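Local coordinates for putative sugar binding protein (Bacteroides vulgatus ATCC 8482, PDB 3KEZ) that probably binds sugars as a SusD-family protein of the bacterial outer membrane, and carries a bound calcium ion, at residues Phe134-Leu139 and Lys437-Ile442; Pro161-Val166 and Pro451-Asn456. All blocks are in the same frame, centred on the assembly; numbering follows the deposited sequence.

Contact 1. Residues Phe134-Leu139 and Lys437-Ile442. With EDO (1,2-ethanediol), chain E.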
loop_
_atom_site.group_PDB
_atom_site.type_symbol
_atom_site.label_atom_id
_atom_site.label_comp_id
_atom_site.label_asym_id
_atom_site.label_seq_id
_atom_site.Cartn_x
_atom_site.Cartn_y
_atom_site.Cartn_z
ATOM N N PHE A 134 -5.428 -6.938 10.328
ATOM C CA PHE A 134 -6.128 -7.721 11.346
ATOM C C PHE A 134 -5.270 -8.159 12.550
ATOM O O PHE A 134 -5.818 -8.734 13.490
ATOM C CB PHE A 134 -6.799 -8.963 10.725
ATOM C CG PHE A 134 -7.934 -8.627 9.754
ATOM C CD1 PHE A 134 -9.184 -8.282 10.223
ATOM C CD2 PHE A 134 -7.711 -8.634 8.380
ATOM C CE1 PHE A 134 -10.208 -7.938 9.344
ATOM C CE2 PHE A 134 -8.750 -8.328 7.479
ATOM C CZ PHE A 134 -9.970 -7.962 7.950
ATOM N N GLY A 135 -3.970 -7.894 12.505
ATOM C CA GLY A 135 -3.026 -8.252 13.572
ATOM C C GLY A 135 -2.155 -7.095 14.026
ATOM O O GLY A 135 -1.771 -6.236 13.230
ATOM N N TYR A 136 -1.848 -7.061 15.325
ATOM C CA TYR A 136 -0.944 -6.053 15.869
ATOM C C TYR A 136 0.418 -6.061 15.157
ATOM O O TYR A 136 0.897 -7.105 14.723
ATOM C CB TYR A 136 -0.766 -6.244 17.385
ATOM C CG TYR A 136 -1.985 -5.860 18.139
ATOM C CD1 TYR A 136 -2.459 -4.571 18.096
ATOM C CD2 TYR A 136 -2.653 -6.767 18.916
ATOM C CE1 TYR A 136 -3.608 -4.189 18.809
ATOM C CE2 TYR A 136 -3.787 -6.400 19.620
ATOM C CZ TYR A 136 -4.262 -5.120 19.556
ATOM O OH TYR A 136 -5.387 -4.761 20.265
ATOM N N PRO A 137 1.036 -4.880 15.008
ATOM C CA PRO A 137 2.347 -4.767 14.333
ATOM C C PRO A 137 3.386 -5.679 14.941
ATOM O O PRO A 137 3.448 -5.839 16.171
ATOM C CB PRO A 137 2.749 -3.311 14.577
ATOM C CG PRO A 137 1.881 -2.849 15.683
ATOM C CD PRO A 137 0.629 -3.614 15.619
ATOM N N TYR A 138 4.214 -6.232 14.075
ATOM C CA TYR A 138 5.251 -7.183 14.426
ATOM C C TYR A 138 6.058 -6.717 15.636
ATOM O O TYR A 138 6.173 -7.448 16.628
ATOM C CB TYR A 138 6.177 -7.407 13.231
ATOM C CG TYR A 138 7.205 -8.458 13.524
ATOM C CD1 TYR A 138 8.400 -8.121 14.155
ATOM C CD2 TYR A 138 6.964 -9.815 13.231
ATOM C CE1 TYR A 138 9.330 -9.073 14.461
ATOM C CE2 TYR A 138 7.894 -10.772 13.549
ATOM C CZ TYR A 138 9.072 -10.390 14.176
ATOM O OH TYR A 138 10.014 -11.303 14.523
ATOM N N LEU A 139 6.579 -5.483 15.571
ATOM C CA LEU A 139 7.485 -5.001 16.602
ATOM C C LEU A 139 6.851 -4.729 17.965
ATOM O O LEU A 139 7.567 -4.527 18.938
ATOM C CB LEU A 139 8.247 -3.775 16.121
ATOM C CG LEU A 139 9.189 -4.084 15.004
ATOM C CD1 LEU A 139 9.639 -2.757 14.444
ATOM C CD2 LEU A 139 10.385 -4.971 15.585
ATOM N N LYS A 437 -8.741 -0.850 18.301
ATOM C CA LYS A 437 -9.438 -0.572 17.049
ATOM C C LYS A 437 -8.510 -0.190 15.912
ATOM O O LYS A 437 -8.991 0.061 14.825
ATOM C CB LYS A 437 -10.547 0.469 17.228
ATOM C CG LYS A 437 -11.540 0.052 18.281
ATOM C CD LYS A 437 -12.849 0.867 18.305
ATOM C CE LYS A 437 -13.948 0.169 17.473
ATOM N NZ LYS A 437 -15.273 0.887 17.497
ATOM N N ILE A 438 -7.185 -0.197 16.113
ATOM C CA ILE A 438 -6.294 -0.068 14.964
ATOM C C ILE A 438 -6.368 -1.326 14.083
ATOM O O ILE A 438 -5.899 -1.312 12.939
ATOM C CB ILE A 438 -4.785 0.171 15.293
ATOM C CG1 ILE A 438 -4.294 -0.890 16.274
ATOM C CG2 ILE A 438 -4.514 1.613 15.687
ATOM C CD1 ILE A 438 -2.849 -1.181 16.143
ATOM N N LEU A 439 -6.929 -2.411 14.643
ATOM C CA LEU A 439 -7.248 -3.640 13.904
ATOM C C LEU A 439 -8.737 -3.685 13.553
ATOM O O LEU A 439 -9.578 -3.428 14.411
ATOM C CB LEU A 439 -6.935 -4.893 14.748
ATOM C CG LEU A 439 -5.562 -4.896 15.399
ATOM C CD1 LEU A 439 -5.322 -6.186 16.168
ATOM C CD2 LEU A 439 -4.427 -4.642 14.347
ATOM N N LEU A 440 -9.071 -4.019 12.301
ATOM C CA LEU A 440 -10.475 -4.332 11.995
ATOM C C LEU A 440 -10.850 -5.597 12.781
ATOM O O LEU A 440 -10.003 -6.483 13.017
ATOM C CB LEU A 440 -10.750 -4.523 10.477
ATOM C CG LEU A 440 -10.730 -3.307 9.529
ATOM C CD1 LEU A 440 -11.028 -3.694 8.074
ATOM C CD2 LEU A 440 -11.700 -2.220 9.962
ATOM N N PRO A 441 -12.113 -5.671 13.224
ATOM C CA PRO A 441 -12.520 -6.923 13.814
ATOM C C PRO A 441 -12.621 -8.015 12.748
ATOM O O PRO A 441 -12.790 -7.711 11.540
ATOM C CB PRO A 441 -13.884 -6.594 14.423
ATOM C CG PRO A 441 -14.439 -5.478 13.524
ATOM C CD PRO A 441 -13.251 -4.751 12.965
ATOM N N ILE A 442 -12.519 -9.274 13.165
ATOM C CA ILE A 442 -12.708 -10.400 12.231
ATOM C C ILE A 442 -14.150 -10.313 11.738
ATOM O O ILE A 442 -15.046 -10.057 12.540
ATOM C CB ILE A 442 -12.388 -11.767 12.867
ATOM C CG1 ILE A 442 -10.942 -11.836 13.370
ATOM C CG2 ILE A 442 -12.589 -12.890 11.845
ATOM C CD1 ILE A 442 -9.840 -11.589 12.293
HETATM C C1 EDO E . -4.503 -9.981 18.710
HETATM O O1 EDO E . -3.706 -11.114 19.091
HETATM C C2 EDO E . -4.348 -9.572 17.238
HETATM O O2 EDO E . -2.996 -9.401 16.761
#
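Leu439 packs against the backbone of Phe134 and Gly135 and against the ring of Tyr136, where the chain leaves helix 109-134 of the SusD-family fold. Its CB lies 4.2 Å from Phe134 O. CG stands beside the backbone N, anti to the carbonyl carbon (chi1 -48°), which carries the branch point over to the tyrosine; there CG approaches Tyr136 CE1. The two methyls then part. CD1 sits over the face of the Tyr136 ring, 3.5 Å from its centroid and 4° off the ring normal, a nearly ideal CH-pi geometry. CD2 turns to the main chain instead and comes within 3.3 Å of Gly135 O.

The same tyrosine ring meets a second aliphatic tip at its edge: Ile438 CD1 is 3.9 Å from Tyr136 CD1, near the ring plane, the two side chains crossing at about a right angle. Phe134 works differently, with backbone oxygens as well as carbon. Its CE1 has Pro441 O near the ring plane at 3.4 Å, and Leu440 O lies 3.4 Å from Phe134 CD1. Leu440 CB touches Phe134 CE1 at 3.6 Å, while Ile442 CD1 meets Phe134 CD1. The contacts between the two segments are carried largely by carbon; a 1,2-ethanediol, probably from the crystallisation liquor, is bound beside them. Tyr136 N donates to its O2 at 3.0 Å, C2 of the diol rests against Leu439 CD1, and the diol also bonds to Leu146 O.

Gly135 is the first residue to drop helical geometry after helix 109-134, and the loop 437-442 runs past that terminus on its way from strand 430-431 to helix 444-449. Trp82 of helix 80-96 meets the Phe134 ring edge-to-face and also touches Ile442, whereas Ile403 of helix 398-403 packs on Pro137 and Ile438.

Contact 2. Residues Pro161-Val166 and Pro451-Asn456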
loop_
_atom_site.group_PDB
_atom_site.type_symbol
_atom_site.label_atom_id
_atom_site.label_comp_id
_atom_site.label_asym_id
_atom_site.label_seq_id
_atom_site.Cartn_x
_atom_site.Cartn_y
_atom_site.Cartn_z
ATOM N N PRO A 161 -9.602 -23.132 9.319
ATOM C CA PRO A 161 -8.314 -22.861 9.921
ATOM C C PRO A 161 -8.389 -21.830 11.051
ATOM O O PRO A 161 -9.255 -20.947 11.055
ATOM C CB PRO A 161 -7.477 -22.347 8.738
ATOM C CG PRO A 161 -8.442 -21.705 7.857
ATOM C CD PRO A 161 -9.776 -22.385 8.062
ATOM N N ALA A 162 -7.482 -21.990 12.004
ATOM C CA ALA A 162 -7.283 -21.031 13.078
ATOM C C ALA A 162 -6.251 -20.002 12.585
ATOM O O ALA A 162 -5.508 -20.225 11.596
ATOM C CB ALA A 162 -6.751 -21.733 14.319
ATOM N N ARG A 163 -6.193 -18.881 13.297
ATOM C CA ARG A 163 -5.286 -17.807 12.966
ATOM C C ARG A 163 -3.854 -18.238 13.323
ATOM O O ARG A 163 -3.615 -18.789 14.398
ATOM C CB ARG A 163 -5.678 -16.559 13.760
ATOM C CG ARG A 163 -7.003 -15.978 13.345
ATOM C CD ARG A 163 -7.432 -14.850 14.249
ATOM N NE ARG A 163 -6.638 -13.651 14.030
ATOM C CZ ARG A 163 -6.794 -12.508 14.679
ATOM N NH1 ARG A 163 -7.735 -12.385 15.601
ATOM N NH2 ARG A 163 -5.982 -11.479 14.397
ATOM N N ASN A 164 -2.920 -18.060 12.398
ATOM C CA ASN A 164 -1.492 -18.167 12.743
ATOM C C ASN A 164 -0.999 -16.892 13.448
ATOM O O ASN A 164 -1.729 -15.897 13.541
ATOM C CB ASN A 164 -0.703 -18.420 11.474
ATOM C CG ASN A 164 -0.976 -19.782 10.926
ATOM O OD1 ASN A 164 -1.891 -19.985 10.106
ATOM N ND2 ASN A 164 -0.263 -20.748 11.455
ATOM N N THR A 165 0.235 -16.892 13.928
ATOM C CA THR A 165 0.735 -15.708 14.584
ATOM C C THR A 165 1.209 -14.712 13.537
ATOM O O THR A 165 1.465 -15.073 12.350
ATOM C CB THR A 165 1.882 -16.013 15.555
ATOM O OG1 THR A 165 2.960 -16.564 14.814
ATOM C CG2 THR A 165 1.423 -16.967 16.689
ATOM N N VAL A 166 1.326 -13.459 13.963
ATOM C CA VAL A 166 1.900 -12.432 13.108
ATOM C C VAL A 166 3.312 -12.877 12.641
ATOM O O VAL A 166 3.635 -12.733 11.471
ATOM C CB VAL A 166 1.900 -11.048 13.781
ATOM C CG1 VAL A 166 2.822 -10.102 13.056
ATOM C CG2 VAL A 166 0.465 -10.484 13.918
ATOM N N PRO A 451 -15.543 -22.053 13.507
ATOM C CA PRO A 451 -15.460 -22.061 14.946
ATOM C C PRO A 451 -14.038 -22.078 15.453
ATOM O O PRO A 451 -13.848 -22.017 16.646
ATOM C CB PRO A 451 -16.167 -23.363 15.347
ATOM C CG PRO A 451 -16.496 -24.083 14.084
ATOM C CD PRO A 451 -15.846 -23.384 12.964
ATOM N N ASN A 452 -13.037 -22.187 14.577
ATOM C CA ASN A 452 -11.652 -22.112 15.012
ATOM C C ASN A 452 -11.084 -20.708 14.894
ATOM O O ASN A 452 -9.898 -20.495 15.138
ATOM C CB ASN A 452 -10.805 -23.101 14.234
ATOM C CG ASN A 452 -11.302 -24.530 14.399
ATOM O OD1 ASN A 452 -11.499 -25.013 15.526
ATOM N ND2 ASN A 452 -11.489 -25.217 13.288
HETATM N N MSE A 453 -11.954 -19.745 14.570
HETATM C CA MSE A 453 -11.567 -18.357 14.355
HETATM C C MSE A 453 -11.726 -17.540 15.636
HETATM O O MSE A 453 -12.799 -17.478 16.199
HETATM C CB MSE A 453 -12.461 -17.752 13.268
HETATM C CG MSE A 453 -12.127 -16.301 12.944
HETATM SE SE MSE A 453 -10.311 -16.047 12.310
HETATM C CE MSE A 453 -10.149 -17.487 11.102
ATOM N N LYS A 454 -10.668 -16.868 16.053
ATOM C CA LYS A 454 -10.697 -16.064 17.272
ATOM C C LYS A 454 -10.778 -14.573 16.929
ATOM O O LYS A 454 -10.030 -14.057 16.079
ATOM C CB LYS A 454 -9.485 -16.372 18.141
ATOM C CG LYS A 454 -9.467 -15.559 19.464
ATOM C CD LYS A 454 -8.480 -16.113 20.498
ATOM C CE LYS A 454 -8.585 -15.318 21.807
ATOM N NZ LYS A 454 -9.959 -15.483 22.400
ATOM N N GLN A 455 -11.711 -13.893 17.576
ATOM C CA GLN A 455 -11.909 -12.465 17.365
ATOM C C GLN A 455 -10.764 -11.665 17.914
ATOM O O GLN A 455 -10.120 -12.073 18.898
ATOM C CB GLN A 455 -13.205 -12.034 18.065
ATOM C CG GLN A 455 -13.624 -10.592 17.852
ATOM C CD GLN A 455 -13.752 -10.186 16.406
ATOM O OE1 GLN A 455 -12.786 -9.723 15.791
ATOM N NE2 GLN A 455 -14.928 -10.411 15.831
ATOM N N ASN A 456 -10.527 -10.494 17.326
ATOM C CA ASN A 456 -9.564 -9.574 17.884
ATOM C C ASN A 456 -10.017 -9.050 19.252
ATOM O O ASN A 456 -11.220 -8.928 19.520
ATOM C CB ASN A 456 -9.250 -8.426 16.904
ATOM C CG ASN A 456 -8.237 -8.857 15.808
ATOM O OD1 ASN A 456 -7.296 -9.597 16.090
ATOM N ND2 ASN A 456 -8.438 -8.396 14.563
HETATM O O HOH W 1 -8.085 -18.459 15.496
#
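Ala162 and Asn452 bring their CA atoms to 4.9 Å, the nearest backbone approach of the two segments, with Ala162 CA making a CA-H...O contact of 3.4 Å to Asn452 O. Two irregular loops of the SusD-family fold meet here: 161-166 leads into helix 166-183, with Thr165 at its N-cap, and 451-456 follows helix 444-449. A water takes the place of direct main-chain bonding. It accepts from Arg163 N at 2.9 Å and donates to Asn452 O at 2.7 Å, with a weak further bond from Lys454 N.

Arg163 is the side chain that spans the interface. Its CG and CD run across Met453, here selenomethionine, at about a right angle, and CG lies 3.5 Å from Met453 SE; this contact of the arginine's aliphatic part with selenium is the apolar share of the interface. Met453 CE reaches Pro161 O. The arginine chain then bends at chi3 (72°), which swings the guanidinium to the carbonyl of Lys454 and the side chain of Asn456. NH1 donates to Lys454 O at 2.9 Å, and this oxygen lies close to the guanidinium plane. NE turns elsewhere, to Gly147 O, and thereby helps fix the rotation of the group.

Asn456 is held from its other end too, since its ND2 donates to Leu440 O, which is consistent with a fixed amide orientation. Its plane stands 75° from that of the guanidinium. Both terminal nitrogens, Arg163 NH1 and NH2, grip Asn456 OD1 end-on at 2.9 Å each. They reach it from the same face of the amide, but NH1 sits above the carbonyl plane, 64° out of it, while NH2 is only moderately tilted.

Contacts 1 and 2 join the same two parts of the sequence: the region from the end of helix 109-134 to the start of helix 166-183, and the loops flanking helix 444-449. Their segments alternate along the chain, and their centres are 12 Å apart. Contact 1 is buried and depends on aliphatic and aromatic packing; contact 2 is partly exposed and relies on a guanidinium, amide and carbonyl oxygens, and a bridging water. They meet directly: Ile442 N lies 2.7 Å from Gln455 OE1 and Phe134 O lies 2.9 Å from Asn456 ND2, both probable hydrogen bonds. Polar groups of 451-456 thus serve main-chain atoms of the apolar contact 1.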